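Local coordinates for NDP-rhamnosyltransferase (Saccharopolyspora spinosa, PDB 3TSA), which is a glycosyltransferase of the GT-B class, built from two Rossmann-like domains that face each other across an interdomain region, at residues N73-Q78 against R85-Q90; D121-I126 against D146-P151; P184-S189 against F319-N324; P196-P201 against A302-I307; Q309-Q314 against R323-A328. One frame throughout, in Å; residues are numbered along the deposited sequence.

Overall arrangement
Reading from the N terminus, contact 1 closes a short loop that runs into helix 82-113, and contact 2 then joins the turn after strand 117-121 to the loop after strand 138-141 within the same N-terminal domain. Contact 3 closes a far longer loop: 129 residues separate its segments, and it ties the N-terminal domain to helix 318-327 of the C-terminal domain. Contact 4 is nested inside that loop and makes a second interdomain junction. Contact 5 begins inside it too and ends on the same helix, sharing Arg323 and Asn324 with contact 3. Contacts 1, 2 and 3 touch one another, whereas contacts 1 and 4 have their nearest atoms about 18 Å apart.

Contact 1: N73-Q78 against R85-Q90; sequences NPAFGQ and RQLWEQ
Leu87 drives its branched end onto Phe76, and its side chain can be followed atom by atom. CB already stands over the rim of the ring, 4.0 Å from Phe76 CE1. Beyond it, CG stands anti to the carbonyl carbon (chi1 -77°), which carries the branch over the ring. CD1 then sits 3.5 Å above the centre of the Phe76 ring, almost on the ring normal, a CH-pi contact over the face. The same methyl comes within 3.6 Å of Phe76 N and also reaches the methyl of Ala75. CD2 touches two groups, 3.9 Å from Phe76 CZ and equally near Asn73 ND2.

Trp88 meets the same phenylalanine from the edge. The two rings form a T-shaped pair with planes 88° apart, the rim of Phe76 at CD1 directed at the indole face. Trp88 NE1 donates to Phe76 O over 2.9 Å, and at 166° the bond is nearly straight. The acceptor lies close to the indole plane and the N-H approaches on a lone pair in the carbonyl plane, a geometry that restrains the rotation of the indole. Asn73 OD1 accepts from Ala75 N at 3.1 Å, an Asx turn that leads into the 3-10 segment 74-76.

Helix 82-113 thus holds the incoming loop against its own first turns. Trp88 also packs on Pro151 and Phe152 of helix 151-166, while Phe76 meets Phe316 and Gly77 O accepts from Arg323 of helix 318-327.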
# COMPACT_ATOMS: atom_id res chain seq x y z
N ASN A 73 -11.66 21.30 -23.54
CA ASN A 73 -12.32 22.58 -23.22
C ASN A 73 -11.31 23.58 -22.65
O ASN A 73 -11.13 23.66 -21.41
CB ASN A 73 -13.47 22.37 -22.22
CG ASN A 73 -14.32 23.64 -22.11
OD1 ASN A 73 -13.85 24.73 -22.50
ND2 ASN A 73 -15.48 23.53 -21.47
N PRO A 74 -10.64 24.38 -23.52
CA PRO A 74 -9.62 25.34 -23.10
C PRO A 74 -10.09 26.37 -22.07
O PRO A 74 -9.26 27.01 -21.38
CB PRO A 74 -9.28 26.10 -24.42
CG PRO A 74 -9.50 25.04 -25.47
CD PRO A 74 -10.80 24.36 -25.00
N ALA A 75 -11.42 26.56 -21.94
CA ALA A 75 -11.88 27.59 -21.00
C ALA A 75 -11.48 27.20 -19.56
O ALA A 75 -11.33 28.04 -18.69
CB ALA A 75 -13.42 27.81 -21.15
N PHE A 76 -11.21 25.92 -19.32
CA PHE A 76 -10.63 25.64 -17.98
C PHE A 76 -9.34 26.31 -17.68
O PHE A 76 -9.01 26.57 -16.49
CB PHE A 76 -10.44 24.10 -17.69
CG PHE A 76 -11.68 23.37 -17.39
CD1 PHE A 76 -12.24 23.37 -16.11
CD2 PHE A 76 -12.28 22.60 -18.42
CE1 PHE A 76 -13.42 22.66 -15.88
CE2 PHE A 76 -13.49 21.87 -18.21
CZ PHE A 76 -14.07 21.89 -16.93
N GLY A 77 -8.56 26.57 -18.72
CA GLY A 77 -7.30 27.26 -18.53
C GLY A 77 -7.37 28.76 -18.81
O GLY A 77 -6.36 29.45 -19.03
N GLN A 78 -8.59 29.29 -18.77
CA GLN A 78 -8.84 30.71 -19.07
C GLN A 78 -9.68 31.34 -17.95
O GLN A 78 -10.84 31.71 -18.20
CB GLN A 78 -9.51 30.86 -20.46
CG GLN A 78 -8.59 30.23 -21.58
CD GLN A 78 -9.28 30.11 -22.90
OE1 GLN A 78 -10.51 30.10 -22.97
NE2 GLN A 78 -8.49 29.91 -23.97
N ARG A 85 -14.46 31.33 -15.69
CA ARG A 85 -15.05 31.59 -14.35
C ARG A 85 -16.27 30.70 -14.15
O ARG A 85 -16.37 30.09 -13.08
CB ARG A 85 -15.45 33.06 -14.11
CG ARG A 85 -14.32 34.00 -14.08
CD ARG A 85 -14.70 35.37 -13.45
NE ARG A 85 -13.78 36.43 -13.92
CZ ARG A 85 -12.46 36.52 -13.66
NH1 ARG A 85 -11.75 37.56 -14.14
NH2 ARG A 85 -11.83 35.59 -12.93
N GLN A 86 -17.19 30.61 -15.11
CA GLN A 86 -18.41 29.77 -14.92
C GLN A 86 -18.09 28.31 -14.70
O GLN A 86 -18.73 27.63 -13.89
CB GLN A 86 -19.28 29.80 -16.17
CG GLN A 86 -20.24 30.98 -16.27
CD GLN A 86 -21.24 30.76 -17.44
OE1 GLN A 86 -22.33 31.33 -17.49
NE2 GLN A 86 -20.85 29.91 -18.38
N LEU A 87 -17.11 27.78 -15.45
CA LEU A 87 -16.76 26.37 -15.26
C LEU A 87 -16.27 26.14 -13.87
O LEU A 87 -16.69 25.16 -13.27
CB LEU A 87 -15.66 25.90 -16.21
CG LEU A 87 -16.00 25.61 -17.68
CD1 LEU A 87 -14.62 25.39 -18.36
CD2 LEU A 87 -16.90 24.41 -17.91
N TRP A 88 -15.34 26.99 -13.41
CA TRP A 88 -14.75 26.78 -12.07
C TRP A 88 -15.80 27.10 -11.00
O TRP A 88 -15.86 26.40 -10.00
CB TRP A 88 -13.48 27.59 -11.89
CG TRP A 88 -12.35 26.98 -12.68
CD1 TRP A 88 -11.88 27.36 -13.91
CD2 TRP A 88 -11.57 25.87 -12.26
NE1 TRP A 88 -10.83 26.51 -14.28
CE2 TRP A 88 -10.62 25.59 -13.28
CE3 TRP A 88 -11.60 25.06 -11.11
CZ2 TRP A 88 -9.71 24.51 -13.18
CZ3 TRP A 88 -10.69 24.05 -10.98
CH2 TRP A 88 -9.73 23.79 -11.97
N GLU A 89 -16.66 28.09 -11.23
CA GLU A 89 -17.76 28.36 -10.24
C GLU A 89 -18.76 27.19 -10.14
O GLU A 89 -19.22 26.82 -9.02
CB GLU A 89 -18.44 29.73 -10.52
CG GLU A 89 -17.47 30.92 -10.26
CD GLU A 89 -18.06 32.26 -10.68
OE1 GLU A 89 -18.90 32.30 -11.61
OE2 GLU A 89 -17.66 33.26 -10.07
N GLN A 90 -19.07 26.55 -11.29
CA GLN A 90 -20.01 25.41 -11.29
C GLN A 90 -19.38 24.19 -10.58
O GLN A 90 -20.04 23.47 -9.79
CB GLN A 90 -20.50 25.12 -12.73
CG GLN A 90 -20.84 23.65 -13.15
CD GLN A 90 -20.37 23.32 -14.67
OE1 GLN A 90 -20.42 24.18 -15.60
NE2 GLN A 90 -19.89 22.08 -14.89

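Contact 2: D121-I126 against D146-P151; sequences DVCALI and DPTAGP
Val122 CG1 touches two side chains at once: it lies 3.7 Å from Asp146 OD2 and equally far from Thr148 OG1. Beside it, Cys123 SG packs on Thr148 CG2 at 3.7 Å. Val122 and Asp146 approach from opposite directions.

The next shell fixes these groups. Thr148 places OG1 between its backbone N and carbonyl carbon (chi1 68°), where it donates to Asp146 OD1 at 2.7 Å on the syn lone pair. Thr148 N reaches the same oxygen at 3.0 Å from the anti side, 32° out of the carboxylate plane. The second bond makes an Asx turn, and the pair leaves CG2 directed at the sulfur. In the facing segment, Asp121 OD1 accepts from Cys123 N at 2.8 Å, another Asx turn, inside a type I beta turn that presents Val122 and Cys123.

Further out, Arg142 NE forms a salt bridge with Asp146 OD2. Asp121 OD2 is bonded by His14 and Leu9.

The carboxylate of Asp146 is therefore held mainly by its own loop and by Arg142, whose charge probably favours the ionised form. What joins the two buried turns directly is van der Waals contact of methyls, sulfur and oxygens.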
# COMPACT_ATOMS: atom_id res chain seq x y z
N ASP A 121 -8.15 16.68 0.23
CA ASP A 121 -7.88 17.20 -1.11
C ASP A 121 -8.28 18.68 -1.22
O ASP A 121 -9.32 19.08 -0.71
CB ASP A 121 -8.71 16.30 -2.04
CG ASP A 121 -8.75 16.74 -3.52
OD1 ASP A 121 -8.57 17.89 -3.96
OD2 ASP A 121 -9.15 15.84 -4.31
N VAL A 122 -7.46 19.51 -1.91
CA VAL A 122 -7.77 20.95 -2.03
C VAL A 122 -9.16 21.23 -2.48
O VAL A 122 -9.77 22.19 -1.99
CB VAL A 122 -6.77 21.70 -2.96
CG1 VAL A 122 -7.36 22.98 -3.39
CG2 VAL A 122 -5.54 22.06 -2.13
N CYS A 123 -9.69 20.42 -3.40
CA CYS A 123 -11.08 20.61 -3.85
C CYS A 123 -12.16 19.92 -3.02
O CYS A 123 -13.35 20.21 -3.22
CB CYS A 123 -11.22 20.07 -5.22
SG CYS A 123 -10.30 21.10 -6.44
N ALA A 124 -11.79 19.07 -2.05
CA ALA A 124 -12.81 18.38 -1.28
C ALA A 124 -13.30 19.28 -0.14
O ALA A 124 -12.88 19.15 1.02
CB ALA A 124 -12.28 17.03 -0.78
N LEU A 125 -14.17 20.24 -0.49
CA LEU A 125 -14.63 21.21 0.44
C LEU A 125 -15.27 20.65 1.68
O LEU A 125 -15.16 21.29 2.72
CB LEU A 125 -15.62 22.18 -0.23
CG LEU A 125 -15.05 22.93 -1.46
CD1 LEU A 125 -16.18 23.71 -2.15
CD2 LEU A 125 -13.95 23.79 -0.92
N ILE A 126 -15.91 19.48 1.59
CA ILE A 126 -16.42 18.84 2.82
C ILE A 126 -15.36 18.75 3.92
O ILE A 126 -15.67 18.93 5.11
CB ILE A 126 -17.00 17.45 2.52
CG1 ILE A 126 -17.50 16.77 3.84
CG2 ILE A 126 -15.95 16.54 1.91
CD1 ILE A 126 -18.56 17.54 4.55
N ASP A 146 -2.58 23.77 -9.26
CA ASP A 146 -3.81 24.08 -8.45
C ASP A 146 -4.37 25.37 -9.03
O ASP A 146 -3.87 26.45 -8.72
CB ASP A 146 -3.39 24.28 -6.97
CG ASP A 146 -4.59 24.66 -6.06
OD1 ASP A 146 -5.74 24.84 -6.58
OD2 ASP A 146 -4.40 24.73 -4.85
N PRO A 147 -5.46 25.29 -9.87
CA PRO A 147 -6.07 26.50 -10.45
C PRO A 147 -7.31 26.93 -9.68
O PRO A 147 -8.22 27.51 -10.27
CB PRO A 147 -6.48 26.06 -11.86
CG PRO A 147 -6.29 24.64 -11.93
CD PRO A 147 -5.93 24.07 -10.55
N THR A 148 -7.35 26.63 -8.39
CA THR A 148 -8.59 26.91 -7.63
C THR A 148 -8.74 28.29 -7.09
O THR A 148 -9.84 28.63 -6.67
CB THR A 148 -8.87 25.85 -6.51
OG1 THR A 148 -7.89 25.94 -5.46
CG2 THR A 148 -9.00 24.47 -7.12
N ALA A 149 -7.68 29.08 -7.08
CA ALA A 149 -7.76 30.50 -6.60
C ALA A 149 -8.73 31.36 -7.36
O ALA A 149 -9.24 32.41 -6.86
CB ALA A 149 -6.44 31.18 -6.62
N GLY A 150 -9.14 31.16 -8.55
CA GLY A 150 -10.08 32.48 -8.49
C GLY A 150 -11.57 32.28 -8.17
O GLY A 150 -12.09 32.28 -7.01
N PRO A 151 -12.26 32.03 -9.23
CA PRO A 151 -13.65 31.62 -9.31
C PRO A 151 -14.02 30.46 -8.39
O PRO A 151 -15.02 30.56 -7.67
CB PRO A 151 -13.86 31.28 -10.78
CG PRO A 151 -12.50 31.41 -11.41
CD PRO A 151 -11.63 32.21 -10.54

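Contact 3: P184-S189 against F319-N324; sequences PSLQAS and FDYARN
Asn324 and Leu186 both set CG anti to the carbonyl carbon (chi1 -66° and -55°), which brings the amide of Asn324 to the backbone of Leu186 and the leucine methyls to the helix. Asn324 ND2 donates to Leu186 O at 2.9 Å with an N-H...O angle of 155°. The acceptor lies near the amide plane of Asn324, but the donor stands well above the carbonyl plane of Leu186, so no lone pair is met head on. In return, Leu186 CD2 comes to 3.5 Å from Asn324 O and 3.8 Å from Asn324 CB, packing against the turn of helix that carries the amide. The other methyl, Leu186 CD1, meets Tyr321 CE1 at 4.0 Å, with the two side chains meeting at a slant.

Next door, Gln187 OE1 accepts from Ala188 N at 2.9 Å and also from Asp146 N. Its NE2 donates to Asp180 and Gly144, a network that fixes the loop just after Leu186; a bound magnesium ion lies about 5 Å from this side chain.

The contact spans the two domains. The loop between strands 177-180 and 195-196 of the seven-stranded sheet rests here on helix 318-327 of the six-stranded domain. Helix 358-371 adds Leu366 beside Leu186, and helix 296-304 packs Ala299 and Phe300 on Tyr321, whose hydroxyl lies with Gln309 and Thr303.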
# COMPACT_ATOMS: atom_id res chain seq x y z
N PRO A 184 7.80 23.89 -8.13
CA PRO A 184 7.35 25.29 -7.94
C PRO A 184 7.35 26.12 -9.20
O PRO A 184 6.51 27.01 -9.33
CB PRO A 184 8.37 25.86 -6.95
CG PRO A 184 8.61 24.59 -6.03
CD PRO A 184 8.69 23.41 -7.04
N SER A 185 8.28 25.85 -10.14
CA SER A 185 8.35 26.70 -11.38
C SER A 185 7.09 26.47 -12.20
O SER A 185 6.79 27.31 -13.05
CB SER A 185 9.59 26.39 -12.25
OG SER A 185 9.48 25.05 -12.76
N LEU A 186 6.38 25.35 -12.00
CA LEU A 186 5.14 25.07 -12.82
C LEU A 186 3.85 25.41 -12.11
O LEU A 186 2.78 25.31 -12.72
CB LEU A 186 5.05 23.57 -13.17
CG LEU A 186 6.31 23.04 -13.88
CD1 LEU A 186 6.14 21.55 -14.02
CD2 LEU A 186 6.49 23.70 -15.29
N GLN A 187 3.88 25.84 -10.84
CA GLN A 187 2.62 25.99 -10.14
C GLN A 187 1.92 27.27 -10.59
O GLN A 187 2.59 28.24 -10.95
CB GLN A 187 2.93 25.96 -8.61
CG GLN A 187 1.65 26.06 -7.65
CD GLN A 187 0.70 24.94 -7.96
OE1 GLN A 187 -0.13 25.09 -8.85
NE2 GLN A 187 0.78 23.86 -7.24
N ALA A 188 0.57 27.29 -10.64
CA ALA A 188 -0.20 28.45 -11.00
C ALA A 188 0.22 29.65 -10.13
O ALA A 188 0.39 29.53 -8.88
CB ALA A 188 -1.72 28.16 -10.82
N SER A 189 0.40 30.78 -10.81
CA SER A 189 0.91 31.95 -10.09
C SER A 189 0.03 32.38 -8.94
O SER A 189 0.54 32.92 -7.97
CB SER A 189 1.16 33.13 -11.06
OG SER A 189 -0.00 33.46 -11.80
N PHE A 319 -4.56 22.38 -18.85
CA PHE A 319 -4.05 23.49 -19.68
C PHE A 319 -2.93 24.24 -19.06
O PHE A 319 -1.98 24.55 -19.73
CB PHE A 319 -5.24 24.47 -20.02
CG PHE A 319 -6.30 23.72 -20.80
CD1 PHE A 319 -6.11 23.54 -22.18
CD2 PHE A 319 -7.39 23.13 -20.14
CE1 PHE A 319 -7.07 22.73 -22.95
CE2 PHE A 319 -8.34 22.33 -20.89
CZ PHE A 319 -8.13 22.10 -22.25
N ASP A 320 -3.06 24.57 -17.76
CA ASP A 320 -1.97 25.20 -17.01
C ASP A 320 -0.73 24.34 -16.99
O ASP A 320 0.34 24.84 -17.34
CB ASP A 320 -2.47 25.49 -15.58
CG ASP A 320 -3.49 26.62 -15.60
OD1 ASP A 320 -3.01 27.78 -15.71
OD2 ASP A 320 -4.68 26.37 -15.51
N TYR A 321 -0.87 23.05 -16.63
CA TYR A 321 0.33 22.21 -16.62
C TYR A 321 0.94 22.16 -18.01
O TYR A 321 2.14 22.30 -18.17
CB TYR A 321 -0.01 20.78 -16.23
CG TYR A 321 1.16 19.91 -16.29
CD1 TYR A 321 2.10 19.93 -15.28
CD2 TYR A 321 1.33 19.02 -17.36
CE1 TYR A 321 3.27 19.09 -15.34
CE2 TYR A 321 2.46 18.18 -17.46
CZ TYR A 321 3.41 18.24 -16.44
OH TYR A 321 4.51 17.43 -16.45
N ALA A 322 0.11 21.96 -19.03
CA ALA A 322 0.65 21.84 -20.39
C ALA A 322 1.44 23.10 -20.84
O ALA A 322 2.53 22.96 -21.41
CB ALA A 322 -0.47 21.48 -21.42
N ARG A 323 0.86 24.28 -20.64
CA ARG A 323 1.47 25.53 -20.99
C ARG A 323 2.78 25.74 -20.19
O ARG A 323 3.80 26.19 -20.77
CB ARG A 323 0.52 26.74 -20.74
CG ARG A 323 -0.60 26.88 -21.76
CD ARG A 323 -1.26 28.28 -21.55
NE ARG A 323 -1.82 28.48 -20.18
CZ ARG A 323 -3.14 28.39 -19.96
NH1 ARG A 323 -3.92 28.03 -20.96
NH2 ARG A 323 -3.63 28.60 -18.77
N ASN A 324 2.74 25.34 -18.94
CA ASN A 324 3.90 25.69 -18.12
C ASN A 324 5.02 24.72 -18.38
O ASN A 324 6.20 25.13 -18.44
CB ASN A 324 3.51 25.70 -16.64
CG ASN A 324 2.48 26.84 -16.32
OD1 ASN A 324 2.13 27.71 -17.17
ND2 ASN A 324 1.91 26.73 -15.12

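Contact 4: P196-P201 against A302-I307; sequences PVQYVP and ATRLGI
Arg304 meets Tyr199 and Pro201 through the aliphatic part of its chain, and Gln198 at its polar end. The apolar contacts are loose. Arg304 CG lies 4.2 Å from Pro201 CG, the chains crossing at about a right angle, and Arg304 CB stands 4.4 Å from Tyr199 CD2, at the edge of the ring rather than over a face. CG is anti to the backbone N, but the chain then bends at chi2 (60°), which leaves CG beside Pro201 and sets NE to face water 1 and the end of Gln198.

The polar link runs through water 1. It donates to Tyr199 O at 2.6 Å and accepts from Arg304 NE at 3.1 Å, sitting at the guanidinium edge in its plane. The extended side chain of Gln198 brings its amide near the same group with the two planes 62° apart, an oblique meeting. The tyrosine hydroxyl has its partner in Thr301 OG1, in the same helix as Arg304.

Backbone bonds shape the helix end. Ile307 N to Ala302 O at 2.9 Å and Gly306 N to Thr303 O at 3.0 Å, together with the positive phi of Gly306 (76°), make a Schellman motif just past Arg304.

Around this, Ile370 and Thr371 of helix 358-371 pack on Arg304. Val200 also packs on Gln26 of the second subunit. The water bridge is this contact's own link between the domains; beside it, helix 376-385 at the C-terminus packs back on Val197 through Leu379, as in the GT-B fold.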
# COMPACT_ATOMS: atom_id res chain seq x y z
N PRO A 196 6.48 22.14 0.49
CA PRO A 196 6.87 21.13 -0.51
C PRO A 196 6.73 19.74 0.02
O PRO A 196 7.13 19.50 1.16
CB PRO A 196 8.34 21.46 -0.87
CG PRO A 196 8.86 22.31 0.41
CD PRO A 196 7.61 22.95 0.99
N VAL A 197 6.21 18.83 -0.83
CA VAL A 197 6.35 17.39 -0.53
C VAL A 197 6.77 16.72 -1.82
O VAL A 197 6.09 16.89 -2.85
CB VAL A 197 5.07 16.76 0.13
CG1 VAL A 197 3.76 16.87 -0.77
CG2 VAL A 197 5.31 15.30 0.46
N GLN A 198 7.84 15.92 -1.81
CA GLN A 198 8.37 15.30 -3.04
C GLN A 198 7.37 14.27 -3.63
O GLN A 198 6.85 13.36 -2.92
CB GLN A 198 9.71 14.55 -2.72
CG GLN A 198 10.39 14.14 -3.96
CD GLN A 198 11.75 13.60 -3.75
OE1 GLN A 198 12.55 14.07 -2.90
NE2 GLN A 198 12.09 12.67 -4.60
N TYR A 199 7.11 14.41 -4.93
CA TYR A 199 6.24 13.46 -5.66
C TYR A 199 6.96 12.11 -5.66
O TYR A 199 8.13 12.05 -6.08
CB TYR A 199 6.01 13.99 -7.12
CG TYR A 199 5.15 12.98 -7.86
CD1 TYR A 199 3.77 12.81 -7.51
CD2 TYR A 199 5.71 12.13 -8.77
CE1 TYR A 199 3.00 11.81 -8.10
CE2 TYR A 199 4.93 11.17 -9.42
CZ TYR A 199 3.60 10.99 -9.06
OH TYR A 199 2.88 9.95 -9.70
N VAL A 200 6.24 11.04 -5.27
CA VAL A 200 6.77 9.68 -5.38
C VAL A 200 5.86 9.01 -6.37
O VAL A 200 4.66 8.97 -6.16
CB VAL A 200 6.64 8.95 -4.04
CG1 VAL A 200 7.02 7.46 -4.23
CG2 VAL A 200 7.62 9.58 -3.08
N PRO A 201 6.42 8.47 -7.44
CA PRO A 201 5.51 7.90 -8.41
C PRO A 201 4.74 6.75 -7.77
O PRO A 201 5.32 5.86 -7.11
CB PRO A 201 6.43 7.45 -9.57
CG PRO A 201 7.56 8.44 -9.50
CD PRO A 201 7.80 8.59 -7.97
N ALA A 302 6.51 11.09 -15.33
CA ALA A 302 7.39 11.41 -16.43
C ALA A 302 8.41 12.50 -15.98
O ALA A 302 9.63 12.32 -16.22
CB ALA A 302 6.61 11.84 -17.69
N THR A 303 7.93 13.56 -15.34
CA THR A 303 8.78 14.74 -15.05
C THR A 303 9.85 14.30 -14.02
O THR A 303 11.06 14.55 -14.22
CB THR A 303 7.92 15.87 -14.52
OG1 THR A 303 7.13 16.28 -15.62
CG2 THR A 303 8.79 17.07 -14.12
N ARG A 304 9.42 13.53 -13.02
CA ARG A 304 10.36 12.95 -12.01
C ARG A 304 11.53 12.18 -12.64
O ARG A 304 12.69 12.26 -12.18
CB ARG A 304 9.57 12.11 -10.96
CG ARG A 304 10.46 11.38 -9.97
CD ARG A 304 11.37 12.28 -9.12
NE ARG A 304 12.23 11.45 -8.27
CZ ARG A 304 13.41 10.95 -8.65
NH1 ARG A 304 13.92 11.21 -9.86
NH2 ARG A 304 14.09 10.18 -7.79
N LEU A 305 11.25 11.45 -13.73
CA LEU A 305 12.19 10.60 -14.38
C LEU A 305 12.96 11.32 -15.53
O LEU A 305 13.73 10.69 -16.27
CB LEU A 305 11.44 9.32 -14.84
CG LEU A 305 10.90 8.34 -13.80
CD1 LEU A 305 10.19 7.17 -14.53
CD2 LEU A 305 12.12 7.90 -12.98
N GLY A 306 12.67 12.59 -15.74
CA GLY A 306 13.36 13.46 -16.73
C GLY A 306 12.90 13.17 -18.17
O GLY A 306 13.64 13.40 -19.10
N ILE A 307 11.64 12.73 -18.33
CA ILE A 307 11.10 12.31 -19.64
C ILE A 307 10.17 13.44 -20.17
O ILE A 307 9.20 13.80 -19.52
CB ILE A 307 10.31 11.04 -19.52
CG1 ILE A 307 11.07 9.87 -18.84
CG2 ILE A 307 9.84 10.56 -20.95
CD1 ILE A 307 12.40 9.60 -19.48
O HOH W 1 10.46 10.86 -5.84

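Contact 5: Q309-Q314 against R323-A328; sequences QLVLPQ and RNLAAA
The turn of helix that presents Leu325 to Gln309 and Val311 is secured by Ala327 N donating to Arg323 O at 2.9 Å, followed by Ala328 N to Asn324 O at 3.0 Å. The motif is a beta-alpha-beta crossover: strand 309-311, helix 318-327 and strand 331-333 follow one another, and the helix packs on the sheet face from which Val311 projects. Strand 309-311 is fixed in the parallel sheet by backbone bonds, Gln309 with Ala330 and Ile332 on one neighbour, and Leu310 with Val290 and Cys292 on the other.

Across the contact there is apolar packing centred on one methyl. Leu325 has CG anti to its own backbone N (chi1 -175°), which sends the branch down onto the strand. Its CD2 touches both strand residues, while CD1 stays farther off. Gln309 bends at chi2, so its amide group folds beside Leu325 and the two side chains cross at about a right angle. That amide end also lies near the hydroxyls of Tyr321 and Thr303. Val311 is packed further by Ala322, one helical turn before Leu325, and Leu325 itself rests on Ala330 at the loop into the next strand.

The other sheet face is served by Leu310, whose bond to CB leaves the helix behind and which packs on Phe346 and Ile350 of helix 343-354. Beyond the strand, Pro313 O accepts from Gln340 NE2. At the centre, Leu325 CD2 lies 3.8 Å from Gln309 CB and 3.9 Å from Val311 CG2.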
# COMPACT_ATOMS: atom_id res chain seq x y z
N GLN A 309 7.31 15.47 -22.36
CA GLN A 309 5.94 15.11 -22.63
C GLN A 309 5.37 15.95 -23.74
O GLN A 309 5.67 17.13 -23.89
CB GLN A 309 5.02 15.26 -21.39
CG GLN A 309 5.52 14.43 -20.19
CD GLN A 309 5.75 15.29 -18.99
OE1 GLN A 309 6.87 15.38 -18.48
NE2 GLN A 309 4.71 15.94 -18.54
N LEU A 310 4.52 15.29 -24.51
CA LEU A 310 3.66 15.99 -25.48
C LEU A 310 2.25 15.92 -24.83
O LEU A 310 1.74 14.83 -24.64
CB LEU A 310 3.67 15.17 -26.72
CG LEU A 310 3.42 15.89 -28.06
CD1 LEU A 310 3.34 15.02 -29.32
CD2 LEU A 310 2.55 17.04 -28.05
N VAL A 311 1.64 17.09 -24.56
CA VAL A 311 0.52 17.15 -23.64
C VAL A 311 -0.71 17.58 -24.44
O VAL A 311 -0.63 18.54 -25.20
CB VAL A 311 0.74 18.14 -22.50
CG1 VAL A 311 -0.36 17.91 -21.43
CG2 VAL A 311 2.13 17.87 -21.79
N LEU A 312 -1.76 16.80 -24.34
CA LEU A 312 -3.05 17.18 -24.99
C LEU A 312 -4.04 17.47 -23.91
O LEU A 312 -4.90 16.67 -23.56
CB LEU A 312 -3.51 16.01 -25.85
CG LEU A 312 -2.71 15.49 -27.09
CD1 LEU A 312 -1.39 14.98 -26.78
CD2 LEU A 312 -3.54 14.28 -27.58
N PRO A 313 -4.00 18.70 -23.34
CA PRO A 313 -4.87 18.96 -22.20
C PRO A 313 -6.38 18.95 -22.58
O PRO A 313 -6.72 19.26 -23.74
CB PRO A 313 -4.47 20.41 -21.81
CG PRO A 313 -3.95 21.05 -23.14
CD PRO A 313 -3.19 19.87 -23.74
N GLN A 314 -7.17 18.57 -21.62
CA GLN A 314 -8.63 18.38 -21.81
C GLN A 314 -9.46 19.21 -20.85
O GLN A 314 -10.48 19.82 -21.24
CB GLN A 314 -8.99 16.88 -21.70
CG GLN A 314 -8.18 15.96 -22.60
CD GLN A 314 -8.38 16.26 -24.10
OE1 GLN A 314 -7.42 16.21 -24.87
NE2 GLN A 314 -9.61 16.59 -24.49
N ARG A 323 0.86 24.28 -20.64
CA ARG A 323 1.47 25.53 -20.99
C ARG A 323 2.78 25.74 -20.19
O ARG A 323 3.80 26.19 -20.77
CB ARG A 323 0.52 26.74 -20.74
CG ARG A 323 -0.60 26.88 -21.76
CD ARG A 323 -1.26 28.28 -21.55
NE ARG A 323 -1.82 28.48 -20.18
CZ ARG A 323 -3.14 28.39 -19.96
NH1 ARG A 323 -3.92 28.03 -20.96
NH2 ARG A 323 -3.63 28.60 -18.77
N ASN A 324 2.74 25.34 -18.94
CA ASN A 324 3.90 25.69 -18.12
C ASN A 324 5.02 24.72 -18.38
O ASN A 324 6.20 25.13 -18.44
CB ASN A 324 3.51 25.70 -16.64
CG ASN A 324 2.48 26.84 -16.32
OD1 ASN A 324 2.13 27.71 -17.17
ND2 ASN A 324 1.91 26.73 -15.12
N LEU A 325 4.67 23.46 -18.64
CA LEU A 325 5.68 22.48 -19.04
C LEU A 325 6.39 22.89 -20.36
O LEU A 325 7.60 22.82 -20.49
CB LEU A 325 4.99 21.13 -19.29
CG LEU A 325 6.06 20.04 -19.61
CD1 LEU A 325 6.73 19.59 -18.37
CD2 LEU A 325 5.54 18.83 -20.27
N ALA A 326 5.62 23.31 -21.35
CA ALA A 326 6.19 23.79 -22.62
C ALA A 326 7.04 25.02 -22.41
O ALA A 326 8.11 25.11 -22.99
CB ALA A 326 5.04 24.11 -23.64
N ALA A 327 6.58 25.94 -21.59
CA ALA A 327 7.40 27.14 -21.33
C ALA A 327 8.74 26.76 -20.75
O ALA A 327 9.76 27.40 -21.04
CB ALA A 327 6.66 28.15 -20.46
N ALA A 328 8.74 25.70 -19.93
CA ALA A 328 9.98 25.12 -19.33
C ALA A 328 10.93 24.49 -20.30
O ALA A 328 12.08 24.16 -19.93
CB ALA A 328 9.65 24.13 -18.21